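Local atomic coordinates of transcriptional regulator, TetR family (Legionella pneumophila subsp. pneumophila str. Philadelphia 1, PDB entry 3ON4), a protein that probably binds DNA as a TetR-type transcriptional regulator and assembles as a dimer of all-helical subunits. Residues Asp26-Phe31 against Gln117-Ser122; Asp35-Ile40 against Ala45-His50; Asp67-Val72 against Glu132-Trp137; Lys90-Ile95 against Ser161-Gly166; Gly140-Asn145 against Ser154-Ile159. All coordinates share one frame; numbering follows the deposited sequence.

Interaction 1: Asp26-Phe31 against Gln117-Ser122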
# COMPACT_ATOMS: atom_id res chain seq x y z
N ASP A 26 1.65 -2.10 -12.19
CA ASP A 26 1.97 -3.51 -11.88
C ASP A 26 3.02 -3.71 -10.81
O ASP A 26 3.07 -4.79 -10.20
CB ASP A 26 2.48 -4.23 -13.13
CG ASP A 26 1.45 -4.30 -14.23
OD1 ASP A 26 0.23 -4.22 -13.98
OD2 ASP A 26 1.89 -4.45 -15.40
N GLY A 27 3.88 -2.72 -10.62
CA GLY A 27 4.93 -2.78 -9.60
C GLY A 27 6.28 -3.09 -10.20
O GLY A 27 6.36 -3.72 -11.25
N TYR A 28 7.33 -2.64 -9.53
CA TYR A 28 8.72 -2.75 -10.00
C TYR A 28 9.16 -4.16 -10.32
O TYR A 28 9.90 -4.36 -11.24
CB TYR A 28 9.64 -2.17 -8.93
CG TYR A 28 11.12 -2.14 -9.27
CD1 TYR A 28 11.65 -1.15 -10.10
CD2 TYR A 28 11.99 -3.08 -8.76
CE1 TYR A 28 13.01 -1.11 -10.41
CE2 TYR A 28 13.35 -3.05 -9.07
CZ TYR A 28 13.84 -2.05 -9.90
OH TYR A 28 15.19 -2.02 -10.18
N ASN A 29 8.74 -5.14 -9.52
CA ASN A 29 9.13 -6.54 -9.74
C ASN A 29 8.24 -7.28 -10.77
O ASN A 29 8.34 -8.50 -10.95
CB ASN A 29 9.12 -7.30 -8.41
CG ASN A 29 10.18 -6.79 -7.44
OD1 ASN A 29 11.33 -6.53 -7.85
ND2 ASN A 29 9.82 -6.64 -6.17
N ALA A 30 7.35 -6.52 -11.42
CA ALA A 30 6.46 -7.07 -12.42
C ALA A 30 6.57 -6.35 -13.77
O ALA A 30 5.63 -6.39 -14.56
CB ALA A 30 5.02 -6.96 -11.91
N PHE A 31 7.68 -5.68 -14.05
CA PHE A 31 7.95 -5.26 -15.41
C PHE A 31 9.41 -5.51 -15.71
O PHE A 31 10.22 -5.69 -14.80
CB PHE A 31 7.63 -3.78 -15.62
CG PHE A 31 8.76 -2.87 -15.24
CD1 PHE A 31 8.99 -2.55 -13.92
CD2 PHE A 31 9.63 -2.37 -16.21
CE1 PHE A 31 10.06 -1.73 -13.54
CE2 PHE A 31 10.72 -1.57 -15.84
CZ PHE A 31 10.92 -1.24 -14.52
N GLN A 117 11.38 -3.95 0.77
CA GLN A 117 12.39 -4.90 1.22
C GLN A 117 13.09 -5.64 0.07
O GLN A 117 14.19 -6.16 0.24
CB GLN A 117 11.80 -5.89 2.20
CG GLN A 117 11.36 -5.26 3.51
CD GLN A 117 12.52 -4.61 4.24
OE1 GLN A 117 12.86 -3.48 3.97
NE2 GLN A 117 13.10 -5.32 5.17
N SER A 118 12.47 -5.66 -1.11
CA SER A 118 13.05 -6.34 -2.27
C SER A 118 13.95 -5.40 -3.10
O SER A 118 14.62 -5.86 -4.03
CB SER A 118 11.94 -6.90 -3.18
OG SER A 118 11.32 -5.87 -3.95
N LEU A 119 13.95 -4.11 -2.76
CA LEU A 119 14.61 -3.09 -3.58
C LEU A 119 16.08 -2.88 -3.21
O LEU A 119 16.45 -3.00 -2.06
CB LEU A 119 13.89 -1.75 -3.46
CG LEU A 119 12.40 -1.69 -3.79
CD1 LEU A 119 11.81 -0.31 -3.41
CD2 LEU A 119 12.17 -1.99 -5.27
N PRO A 120 16.91 -2.53 -4.19
CA PRO A 120 18.23 -2.04 -3.86
C PRO A 120 18.15 -0.79 -2.98
O PRO A 120 17.18 -0.04 -3.05
CB PRO A 120 18.83 -1.71 -5.23
CG PRO A 120 18.09 -2.59 -6.18
CD PRO A 120 16.72 -2.66 -5.65
N VAL A 121 19.17 -0.58 -2.16
CA VAL A 121 19.16 0.53 -1.21
C VAL A 121 19.03 1.90 -1.91
O VAL A 121 18.36 2.81 -1.41
CB VAL A 121 20.43 0.51 -0.33
CG1 VAL A 121 20.55 1.80 0.47
CG2 VAL A 121 20.41 -0.73 0.58
N SER A 122 19.65 2.05 -3.09
CA SER A 122 19.52 3.31 -3.83
C SER A 122 18.04 3.66 -4.08
O SER A 122 17.62 4.82 -3.95
CB SER A 122 20.27 3.25 -5.15
OG SER A 122 19.71 2.23 -5.98
O HOH W 1 13.64 -5.68 -6.64
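The ring of Tyr-28 has a bridging water at its edge, in the ring plane, and is met aslant by Leu-119, whose CD2 methyl lies 3.7 Å from Tyr-28 CD2. The second flat group is the Asn-29 amide: Ser-118 OG lies almost exactly in its plane, at the ND2 end. The bond from Asn-29 ND2 to Ser-118 OG measures 2.8 Å and is nearly straight (164°). At the other end of the amide the same water donates to Asn-29 OD1 (2.7 Å) and to Ser-118 O (2.8 Å), so both ends of the amide are held and its flip is fixed. Ser-118 OG sits between its backbone N and carbonyl carbon (chi1 77°), where it receives the amide N-H and also hydrogen-bonds to the carbonyl O of Asp-115. Before Tyr-28 in the chain, the turn opened by Gly-27, at positive phi after helix 11-26, is tied by Ala-30 N to Gly-27 O (3.0 Å). Lys-54 makes cation-pi contacts with Tyr-28 and Phe-31 and bonds to the backbone O of each. Asp-115, with Ser-114, binds a sodium ion close by. This is the junction of a TetR-type regulator, where the loop ahead of the predicted helix-turn-helix rests on the helical C-terminal domain.

Interaction 2: Asp35-Ile40 against Ala45-His50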
# COMPACT_ATOMS: atom_id res chain seq x y z
N ASP A 35 9.52 -5.44 -21.65
CA ASP A 35 8.18 -4.84 -21.67
C ASP A 35 8.21 -3.42 -22.24
O ASP A 35 7.30 -3.01 -22.99
CB ASP A 35 7.56 -4.80 -20.28
CG ASP A 35 7.21 -6.17 -19.75
OD1 ASP A 35 6.82 -7.04 -20.54
OD2 ASP A 35 7.32 -6.35 -18.51
N ILE A 36 9.23 -2.65 -21.85
CA ILE A 36 9.34 -1.25 -22.29
C ILE A 36 9.65 -1.20 -23.78
O ILE A 36 9.03 -0.45 -24.53
CB ILE A 36 10.44 -0.47 -21.54
CG1 ILE A 36 10.10 -0.37 -20.05
CG2 ILE A 36 10.64 0.92 -22.13
CD1 ILE A 36 11.16 0.34 -19.25
N ALA A 37 10.62 -2.01 -24.20
CA ALA A 37 11.04 -2.08 -25.60
C ALA A 37 9.85 -2.40 -26.51
O ALA A 37 9.68 -1.80 -27.59
CB ALA A 37 12.11 -3.14 -25.76
N THR A 38 9.04 -3.37 -26.09
CA THR A 38 7.87 -3.78 -26.86
C THR A 38 6.85 -2.65 -26.89
O THR A 38 6.27 -2.38 -27.93
CB THR A 38 7.24 -5.05 -26.23
OG1 THR A 38 8.14 -6.14 -26.39
CG2 THR A 38 5.90 -5.41 -26.90
N ALA A 39 6.68 -1.95 -25.77
CA ALA A 39 5.62 -0.94 -25.64
C ALA A 39 5.84 0.24 -26.58
O ALA A 39 4.89 0.73 -27.19
CB ALA A 39 5.48 -0.46 -24.18
N ILE A 40 7.10 0.70 -26.68
CA ILE A 40 7.43 1.89 -27.45
C ILE A 40 8.31 1.60 -28.67
O ILE A 40 8.83 2.52 -29.32
CB ILE A 40 8.03 3.01 -26.55
CG1 ILE A 40 9.33 2.56 -25.88
CG2 ILE A 40 6.98 3.42 -25.48
CD1 ILE A 40 10.14 3.71 -25.23
N ALA A 45 18.34 -3.14 -26.10
CA ALA A 45 19.71 -2.65 -25.94
C ALA A 45 19.79 -1.12 -25.78
O ALA A 45 20.72 -0.62 -25.15
CB ALA A 45 20.58 -3.12 -27.12
N SER A 46 18.82 -0.38 -26.35
CA SER A 46 18.75 1.08 -26.20
C SER A 46 18.31 1.47 -24.78
O SER A 46 18.59 2.57 -24.31
CB SER A 46 17.78 1.71 -27.24
OG SER A 46 18.29 1.52 -28.57
N ILE A 47 17.61 0.57 -24.08
CA ILE A 47 17.23 0.82 -22.69
C ILE A 47 18.46 0.66 -21.79
O ILE A 47 18.77 1.57 -21.00
CB ILE A 47 16.07 -0.06 -22.23
CG1 ILE A 47 14.88 0.10 -23.21
CG2 ILE A 47 15.66 0.28 -20.77
CD1 ILE A 47 13.74 -0.87 -22.98
N HIS A 48 19.19 -0.45 -21.96
CA HIS A 48 20.42 -0.73 -21.21
C HIS A 48 21.45 0.37 -21.42
O HIS A 48 22.27 0.65 -20.54
CB HIS A 48 21.02 -2.08 -21.62
CG HIS A 48 20.23 -3.26 -21.17
ND1 HIS A 48 20.21 -3.70 -19.86
CD2 HIS A 48 19.44 -4.12 -21.85
CE1 HIS A 48 19.45 -4.77 -19.76
NE2 HIS A 48 18.96 -5.05 -20.96
N TYR A 49 21.39 0.99 -22.58
CA TYR A 49 22.27 2.10 -22.93
C TYR A 49 22.16 3.26 -21.94
O TYR A 49 23.16 3.70 -21.37
CB TYR A 49 21.91 2.58 -24.34
CG TYR A 49 22.86 3.58 -24.89
CD1 TYR A 49 22.71 4.93 -24.60
CD2 TYR A 49 23.92 3.18 -25.69
CE1 TYR A 49 23.58 5.85 -25.09
CE2 TYR A 49 24.82 4.11 -26.19
CZ TYR A 49 24.64 5.44 -25.88
OH TYR A 49 25.50 6.35 -26.38
N HIS A 50 20.94 3.73 -21.73
CA HIS A 50 20.67 4.81 -20.78
C HIS A 50 20.63 4.33 -19.33
O HIS A 50 20.97 5.08 -18.44
CB HIS A 50 19.34 5.49 -21.12
CG HIS A 50 19.34 6.20 -22.45
ND1 HIS A 50 19.91 7.44 -22.63
CD2 HIS A 50 18.83 5.84 -23.65
CE1 HIS A 50 19.76 7.82 -23.88
NE2 HIS A 50 19.11 6.86 -24.53
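Ile-47 reaches toward helix 33-40 with a single methyl, CD1, and all the contacts across the two segments are apolar or plain van der Waals. Among the side chains, Ile-47 CD1 lies 3.6 Å from Ile-36 CB and 3.7 Å from Ile-36 CG2, the two isoleucines meeting at a slant. The same methyl touches Ala-37 CB at 3.9 Å. Ile-47 carries CG1 beside its own backbone N (chi1 -54°) and then extends (chi2 172°), and this stretched arm brings CD1 to the opposite helix. The contact with the backbone is equally close: Ile-47 CD1 stands 3.5 Å from Ala-37 N, so the methyl settles against the main chain between two successive residues. The alanine, with its short side chain, lets the helices come near, and the CA atoms of Ala-37 and Ile-47 are 7.4 Å apart. No hydrogen bond crosses; backbone bonds run within each helix, as in Ala-39 N to Asp-35 O (3.0 Å) and Tyr-49 N to Ala-45 O (3.1 Å). At the start of the first helix, Asp-35 OD2 accepts from Ser-32 N. Ile-36 also packs on Ala-19 and Leu-22 of helix 11-26, and Ile-47 on Ile-42 of the turn. Helices 33-40 and 44-50 form the predicted helix-turn-helix, the second being the recognition helix in this family. With no directional bond between them, the helices are probably spaced by this small hydrocarbon contact, while His-48 and Tyr-49 lie exposed on the second helix, consistent with a DNA-facing surface.

Interaction 3: Asp67-Val72 against Glu132-Trp137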
# COMPACT_ATOMS: atom_id res chain seq x y z
N ASP A 67 10.47 15.07 -8.52
CA ASP A 67 10.64 16.41 -9.04
C ASP A 67 9.34 16.97 -9.62
O ASP A 67 9.03 18.15 -9.44
CB ASP A 67 11.72 16.43 -10.13
CG ASP A 67 13.13 16.36 -9.57
OD1 ASP A 67 13.32 16.53 -8.34
OD2 ASP A 67 14.06 16.15 -10.38
N LYS A 68 8.60 16.14 -10.34
CA LYS A 68 7.31 16.52 -10.91
C LYS A 68 6.29 16.86 -9.82
O LYS A 68 5.62 17.89 -9.90
CB LYS A 68 6.73 15.44 -11.80
CG LYS A 68 7.48 15.28 -13.13
CD LYS A 68 6.68 14.49 -14.14
CE LYS A 68 6.63 13.00 -13.82
NZ LYS A 68 5.85 12.27 -14.87
N ILE A 69 6.20 15.99 -8.81
CA ILE A 69 5.30 16.23 -7.68
C ILE A 69 5.69 17.48 -6.89
O ILE A 69 4.82 18.25 -6.48
CB ILE A 69 5.27 15.04 -6.72
CG1 ILE A 69 4.69 13.81 -7.41
CG2 ILE A 69 4.38 15.35 -5.54
CD1 ILE A 69 3.20 13.89 -7.65
N ALA A 70 7.00 17.68 -6.67
CA ALA A 70 7.49 18.89 -6.02
C ALA A 70 7.00 20.18 -6.70
O ALA A 70 6.63 21.14 -6.02
CB ALA A 70 9.02 18.88 -5.92
N ALA A 71 7.01 20.19 -8.04
CA ALA A 71 6.56 21.34 -8.83
C ALA A 71 5.05 21.55 -8.66
O ALA A 71 4.59 22.66 -8.48
CB ALA A 71 6.92 21.16 -10.31
N VAL A 72 4.30 20.46 -8.75
CA VAL A 72 2.85 20.50 -8.59
C VAL A 72 2.47 21.09 -7.23
O VAL A 72 1.60 21.97 -7.13
CB VAL A 72 2.24 19.09 -8.77
CG1 VAL A 72 0.76 19.03 -8.28
CG2 VAL A 72 2.35 18.65 -10.22
N GLU A 132 9.17 11.87 2.47
CA GLU A 132 9.67 12.98 3.27
C GLU A 132 9.26 14.32 2.66
O GLU A 132 8.85 15.21 3.39
CB GLU A 132 11.21 12.88 3.43
CG GLU A 132 11.58 11.77 4.41
CD GLU A 132 13.02 11.30 4.32
OE1 GLU A 132 13.84 11.98 3.66
OE2 GLU A 132 13.32 10.23 4.93
N LEU A 133 9.32 14.44 1.34
CA LEU A 133 8.91 15.66 0.66
C LEU A 133 7.41 15.94 0.83
O LEU A 133 7.02 17.06 1.12
CB LEU A 133 9.24 15.59 -0.82
CG LEU A 133 9.01 16.89 -1.60
CD1 LEU A 133 10.18 17.16 -2.57
CD2 LEU A 133 7.69 16.80 -2.31
N ILE A 134 6.60 14.89 0.68
CA ILE A 134 5.16 15.02 0.79
C ILE A 134 4.76 15.39 2.21
O ILE A 134 3.97 16.31 2.41
CB ILE A 134 4.41 13.72 0.38
CG1 ILE A 134 4.59 13.40 -1.12
CG2 ILE A 134 2.90 13.80 0.76
CD1 ILE A 134 4.00 14.38 -2.05
N ILE A 135 5.33 14.70 3.19
CA ILE A 135 5.04 14.92 4.61
C ILE A 135 5.46 16.33 5.05
O ILE A 135 4.67 17.05 5.68
CB ILE A 135 5.69 13.81 5.46
CG1 ILE A 135 4.98 12.48 5.15
CG2 ILE A 135 5.70 14.18 6.95
CD1 ILE A 135 5.73 11.28 5.62
N GLU A 136 6.67 16.74 4.67
CA GLU A 136 7.13 18.11 4.95
C GLU A 136 6.21 19.16 4.32
O GLU A 136 5.86 20.14 4.98
CB GLU A 136 8.58 18.31 4.47
CG GLU A 136 9.19 19.70 4.77
CD GLU A 136 9.10 20.09 6.24
OE1 GLU A 136 9.31 19.21 7.11
OE2 GLU A 136 8.79 21.27 6.51
N TRP A 137 5.79 18.96 3.07
CA TRP A 137 4.87 19.90 2.41
C TRP A 137 3.53 20.01 3.17
O TRP A 137 3.06 21.11 3.50
CB TRP A 137 4.59 19.46 0.99
CG TRP A 137 3.79 20.46 0.25
CD1 TRP A 137 4.26 21.58 -0.39
CD2 TRP A 137 2.38 20.45 0.07
NE1 TRP A 137 3.21 22.27 -0.95
CE2 TRP A 137 2.04 21.60 -0.68
CE3 TRP A 137 1.35 19.59 0.50
CZ2 TRP A 137 0.74 21.89 -1.04
CZ3 TRP A 137 0.05 19.89 0.15
CH2 TRP A 137 -0.25 21.03 -0.63
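Ile-69 and Ile-134 cross obliquely, each offering a methyl: CG2 of Ile-69 and CD1 of Ile-134 lie 3.6 Å apart. The CG2 branch of Ile-69 stands opposite its backbone N, which carries it out toward the facing helix. Ile-134 gets there by a bend, since its CB bond runs past the partner segment; CG1 lies beside the backbone N (chi1 -65°) and a second turn (chi2 -64°) swings CD1 across. One residue along on the first helix and one back on the second, Ala-70 CB meets Leu-133 CD1 at 3.9 Å. The CB bond of Leu-133 points toward the facing segment, and CD1 reaches Ala-70 with chi2 at 137°, well off a staggered value. The small alanine is where the CA atoms come nearest, 7.6 Å between Ala-70 and Leu-133. The pairing joins helix 54-77, which follows the helix-turn-helix, to helix 121-144 within the all-helical body of a TetR-type subunit. It grades from a buried isoleucine pair to a partly exposed alanine-leucine pair. Ile-69 also packs on Leu-98 of helix 84-98, and Ile-134 on Ile-160 of helix 149-173, so this buried side is closed by two further helices. One turn beyond Leu-133, the indole of Trp-137 binds the first helix from a different point: its NE1 hydrogen-bonds to Ser-77 OG.

Interaction 4: Lys90-Ile95 against Ser161-Gly166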
# COMPACT_ATOMS: atom_id res chain seq x y z
N LYS A 90 -6.60 20.28 -2.89
CA LYS A 90 -6.02 20.29 -4.23
C LYS A 90 -4.84 19.32 -4.35
O LYS A 90 -4.61 18.76 -5.43
CB LYS A 90 -5.58 21.71 -4.64
CG LYS A 90 -6.71 22.69 -4.81
CD LYS A 90 -7.65 22.40 -5.99
CE LYS A 90 -8.76 23.45 -6.05
NZ LYS A 90 -9.83 23.21 -7.08
N PHE A 91 -4.11 19.13 -3.25
CA PHE A 91 -3.08 18.10 -3.19
C PHE A 91 -3.70 16.74 -3.50
O PHE A 91 -3.18 16.00 -4.35
CB PHE A 91 -2.41 18.09 -1.81
CG PHE A 91 -1.83 16.77 -1.42
CD1 PHE A 91 -0.57 16.39 -1.84
CD2 PHE A 91 -2.55 15.92 -0.59
CE1 PHE A 91 -0.05 15.17 -1.46
CE2 PHE A 91 -2.02 14.70 -0.21
CZ PHE A 91 -0.79 14.33 -0.63
N PHE A 92 -4.82 16.41 -2.86
CA PHE A 92 -5.47 15.13 -3.15
C PHE A 92 -5.94 15.04 -4.61
O PHE A 92 -5.73 14.01 -5.27
CB PHE A 92 -6.61 14.84 -2.19
CG PHE A 92 -7.18 13.44 -2.31
CD1 PHE A 92 -6.35 12.34 -2.40
CD2 PHE A 92 -8.55 13.24 -2.35
CE1 PHE A 92 -6.88 11.04 -2.51
CE2 PHE A 92 -9.08 11.95 -2.47
CZ PHE A 92 -8.23 10.86 -2.54
N ASP A 93 -6.54 16.12 -5.13
CA ASP A 93 -6.92 16.18 -6.56
C ASP A 93 -5.70 15.93 -7.47
O ASP A 93 -5.79 15.18 -8.46
CB ASP A 93 -7.58 17.52 -6.92
CG ASP A 93 -8.97 17.71 -6.30
OD1 ASP A 93 -9.62 16.74 -5.82
OD2 ASP A 93 -9.44 18.87 -6.32
N ALA A 94 -4.56 16.53 -7.14
CA ALA A 94 -3.33 16.33 -7.93
C ALA A 94 -2.88 14.86 -7.90
O ALA A 94 -2.45 14.33 -8.92
CB ALA A 94 -2.21 17.24 -7.44
N ILE A 95 -3.00 14.21 -6.75
CA ILE A 95 -2.65 12.78 -6.60
C ILE A 95 -3.63 11.94 -7.43
O ILE A 95 -3.23 11.03 -8.14
CB ILE A 95 -2.66 12.32 -5.15
CG1 ILE A 95 -1.56 13.03 -4.33
CG2 ILE A 95 -2.49 10.77 -5.07
CD1 ILE A 95 -0.13 12.81 -4.86
N SER A 161 -1.09 8.52 4.93
CA SER A 161 -1.47 7.12 5.17
C SER A 161 -2.83 6.83 4.54
O SER A 161 -3.02 5.80 3.86
CB SER A 161 -1.50 6.81 6.66
OG SER A 161 -0.23 7.05 7.24
N LEU A 162 -3.78 7.74 4.74
CA LEU A 162 -5.12 7.53 4.25
C LEU A 162 -5.15 7.59 2.72
O LEU A 162 -5.83 6.80 2.09
CB LEU A 162 -6.08 8.56 4.83
CG LEU A 162 -7.57 8.38 4.68
CD1 LEU A 162 -8.06 6.94 5.00
CD2 LEU A 162 -8.26 9.39 5.59
N VAL A 163 -4.39 8.52 2.15
CA VAL A 163 -4.29 8.64 0.70
C VAL A 163 -3.75 7.33 0.12
O VAL A 163 -4.33 6.78 -0.83
CB VAL A 163 -3.39 9.82 0.28
CG1 VAL A 163 -2.95 9.70 -1.21
CG2 VAL A 163 -4.09 11.15 0.57
N GLU A 164 -2.66 6.82 0.68
CA GLU A 164 -2.03 5.60 0.16
C GLU A 164 -2.98 4.39 0.29
O GLU A 164 -3.21 3.65 -0.67
CB GLU A 164 -0.68 5.33 0.83
CG GLU A 164 0.39 6.39 0.52
CD GLU A 164 0.79 6.47 -0.93
OE1 GLU A 164 0.67 5.46 -1.64
OE2 GLU A 164 1.27 7.54 -1.37
N GLY A 165 -3.54 4.20 1.47
CA GLY A 165 -4.43 3.07 1.71
C GLY A 165 -5.72 3.17 0.90
O GLY A 165 -6.23 2.16 0.40
N GLY A 166 -6.27 4.38 0.80
CA GLY A 166 -7.46 4.63 -0.01
C GLY A 166 -7.27 4.32 -1.48
O GLY A 166 -8.14 3.68 -2.12
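Val-163 is the hub of the packed side, its two methyls meeting three large side chains of the facing helix. CG2 of Val-163 lies 3.9 Å from CD1 and 4.2 Å from CE1 of Phe-92, and the two side chains run past each other in opposite directions. The same methyl is 4.2 Å from Phe-91 CE2, coming aslant to the ring, so one methyl touches both phenylalanines. The other methyl, Val-163 CG1, stands 4.0 Å from Ile-95 CG2. This division follows from chi1 of the valine (163°), which sets CG1 opposite the backbone N and CG2 beside it. Within the first helix, Ile-95 CG1 sits 3.9 Å above one face of the Phe-91 ring, offset toward its rim. The segments run roughly parallel, with a 29° angle between their directions, and the axes are 11.8 Å apart at closest approach, consistent with the large side chains between them. They belong to the C-terminal domain, where helix 84-98 packs against helix 149-173, one of the helices that typically build the dimer interface in TetR-family proteins. Val-182 of helix 177-189 rests on both Phe-92 and Val-163 and closes one flank. The far side of helix 84-98 is more open to solvent: Lys-90 is exposed and Asp-93 partly so, while Ala-94 still packs on Val-72 of helix 54-77. Away from Val-163, helix 149-173 is still buried: Ser-161, Leu-162 and Glu-164 pack on the second subunit, and Leu-162 and Glu-164 also on their own chain.

Interaction 5: Gly140-Asn145 against Ser154-Ile159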
# COMPACT_ATOMS: atom_id res chain seq x y z
N GLY A 140 3.97 21.71 6.62
CA GLY A 140 4.12 23.17 6.41
C GLY A 140 2.80 23.89 6.13
O GLY A 140 2.55 24.97 6.68
N VAL A 141 1.98 23.32 5.26
CA VAL A 141 0.66 23.89 4.94
C VAL A 141 -0.18 23.95 6.21
O VAL A 141 -0.82 24.97 6.52
CB VAL A 141 -0.06 23.05 3.83
CG1 VAL A 141 -1.50 23.48 3.69
CG2 VAL A 141 0.65 23.18 2.48
N LEU A 142 -0.16 22.86 6.97
CA LEU A 142 -0.95 22.76 8.20
C LEU A 142 -0.48 23.71 9.29
O LEU A 142 -1.30 24.22 10.06
CB LEU A 142 -0.94 21.31 8.72
CG LEU A 142 -1.68 20.26 7.89
CD1 LEU A 142 -1.32 18.86 8.41
CD2 LEU A 142 -3.19 20.46 7.92
N GLU A 143 0.82 23.98 9.34
CA GLU A 143 1.35 25.00 10.26
C GLU A 143 0.85 26.40 9.91
O GLU A 143 0.58 27.20 10.81
CB GLU A 143 2.87 24.97 10.30
CG GLU A 143 3.42 23.77 11.04
CD GLU A 143 4.93 23.64 10.96
OE1 GLU A 143 5.53 24.14 9.98
OE2 GLU A 143 5.51 23.03 11.88
N THR A 144 0.69 26.69 8.61
CA THR A 144 0.07 27.96 8.19
C THR A 144 -1.40 28.04 8.59
O THR A 144 -1.97 29.12 8.67
CB THR A 144 0.17 28.23 6.67
OG1 THR A 144 -0.66 27.31 5.95
CG2 THR A 144 1.63 28.15 6.20
N ASN A 145 -2.02 26.89 8.85
CA ASN A 145 -3.39 26.89 9.35
C ASN A 145 -3.47 27.04 10.87
O ASN A 145 -4.56 27.02 11.44
CB ASN A 145 -4.10 25.61 8.91
CG ASN A 145 -5.60 25.78 8.81
OD1 ASN A 145 -6.10 26.87 8.52
ND2 ASN A 145 -6.32 24.71 9.07
N SER A 154 1.56 14.92 12.91
CA SER A 154 0.65 13.81 13.12
C SER A 154 -0.44 13.78 12.05
O SER A 154 -0.75 12.71 11.47
CB SER A 154 0.01 13.87 14.52
OG SER A 154 -0.97 12.83 14.67
N LEU A 155 -1.02 14.94 11.77
CA LEU A 155 -2.08 15.02 10.76
C LEU A 155 -1.52 14.81 9.35
O LEU A 155 -2.16 14.16 8.51
CB LEU A 155 -2.82 16.37 10.84
CG LEU A 155 -4.07 16.58 9.99
CD1 LEU A 155 -5.04 15.42 10.08
CD2 LEU A 155 -4.80 17.90 10.40
N ALA A 156 -0.34 15.36 9.08
CA ALA A 156 0.31 15.14 7.79
C ALA A 156 0.47 13.62 7.57
O ALA A 156 0.19 13.12 6.50
CB ALA A 156 1.67 15.87 7.74
N LYS A 157 0.92 12.91 8.59
CA LYS A 157 1.11 11.46 8.47
C LYS A 157 -0.20 10.68 8.34
O LYS A 157 -0.24 9.69 7.63
CB LYS A 157 1.98 10.93 9.61
CG LYS A 157 3.43 11.47 9.49
CD LYS A 157 4.33 11.04 10.60
CE LYS A 157 5.74 11.58 10.35
NZ LYS A 157 6.64 11.51 11.53
N GLN A 158 -1.28 11.13 9.00
CA GLN A 158 -2.58 10.48 8.83
C GLN A 158 -3.08 10.67 7.41
O GLN A 158 -3.63 9.74 6.77
CB GLN A 158 -3.61 11.05 9.81
CG GLN A 158 -3.49 10.54 11.23
CD GLN A 158 -4.53 11.22 12.12
OE1 GLN A 158 -4.69 12.44 12.04
NE2 GLN A 158 -5.24 10.45 12.93
N ILE A 159 -2.90 11.88 6.89
CA ILE A 159 -3.40 12.20 5.59
C ILE A 159 -2.71 11.33 4.54
O ILE A 159 -3.38 10.74 3.70
CB ILE A 159 -3.22 13.68 5.22
CG1 ILE A 159 -4.18 14.56 6.02
CG2 ILE A 159 -3.48 13.91 3.71
CD1 ILE A 159 -3.81 16.04 5.95
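Leu-142 meets Leu-155 at about a right angle, using both of its methyls. CD1 of Leu-142 lies 3.8 Å from Leu-155 CB, while its CD2 is 3.9 Å from Leu-155 CD2. CD1 also presses on the backbone, 3.7 Å from Ala-156 N, and passes 4.3 Å from Ala-156 CB. A more distant touch, 4.5 Å, joins Leu-142 CD1 to Ile-159 CD1 one turn further on. With CG beside the backbone N (chi1 -68°) and the chain then extended (chi2 169°), Leu-142 carries CD1 as far as the main chain of the facing helix. In the next shell, Tyr-147 of the connecting loop packs on both leucines, and Phe-185 of helix 177-189 backs Leu-155 and Ile-159. Lys-157, which takes no part in the leucine contact, forms a salt bridge with Asp-175 of the second subunit, and Gln-158 NE2 bonds to Gly-181 O of that subunit. The segments belong to consecutive helices, 121-144 and 149-173, and cross at 129° between their N-to-C directions, the axes 10.0 Å apart; Val-141 packs on helix 84-98, and helix 177-189 lies beside Leu-155.

How the interactions relate
Along the chain interaction 2 comes within the span bridged by interaction 1, and the two touch where Phe-31 packs on Ile-36, their centres 18 Å apart. Interactions 3, 4 and 5 form a cluster in the body of the subunit, with centres 13 to 14 Å apart and side chains in contact, Phe-91 serving as a link among all three. Helix 121-144 takes part in interactions 1, 3 and 5, and helix 149-173 in 4 and 5. Interaction 2 lies farthest off, about 41 Å between centres from interaction 5. The contacts thus lead from the predicted DNA-binding end, across the domain junction, into the C-terminal helices; interactions 1, 4 and 5 all touch the second subunit.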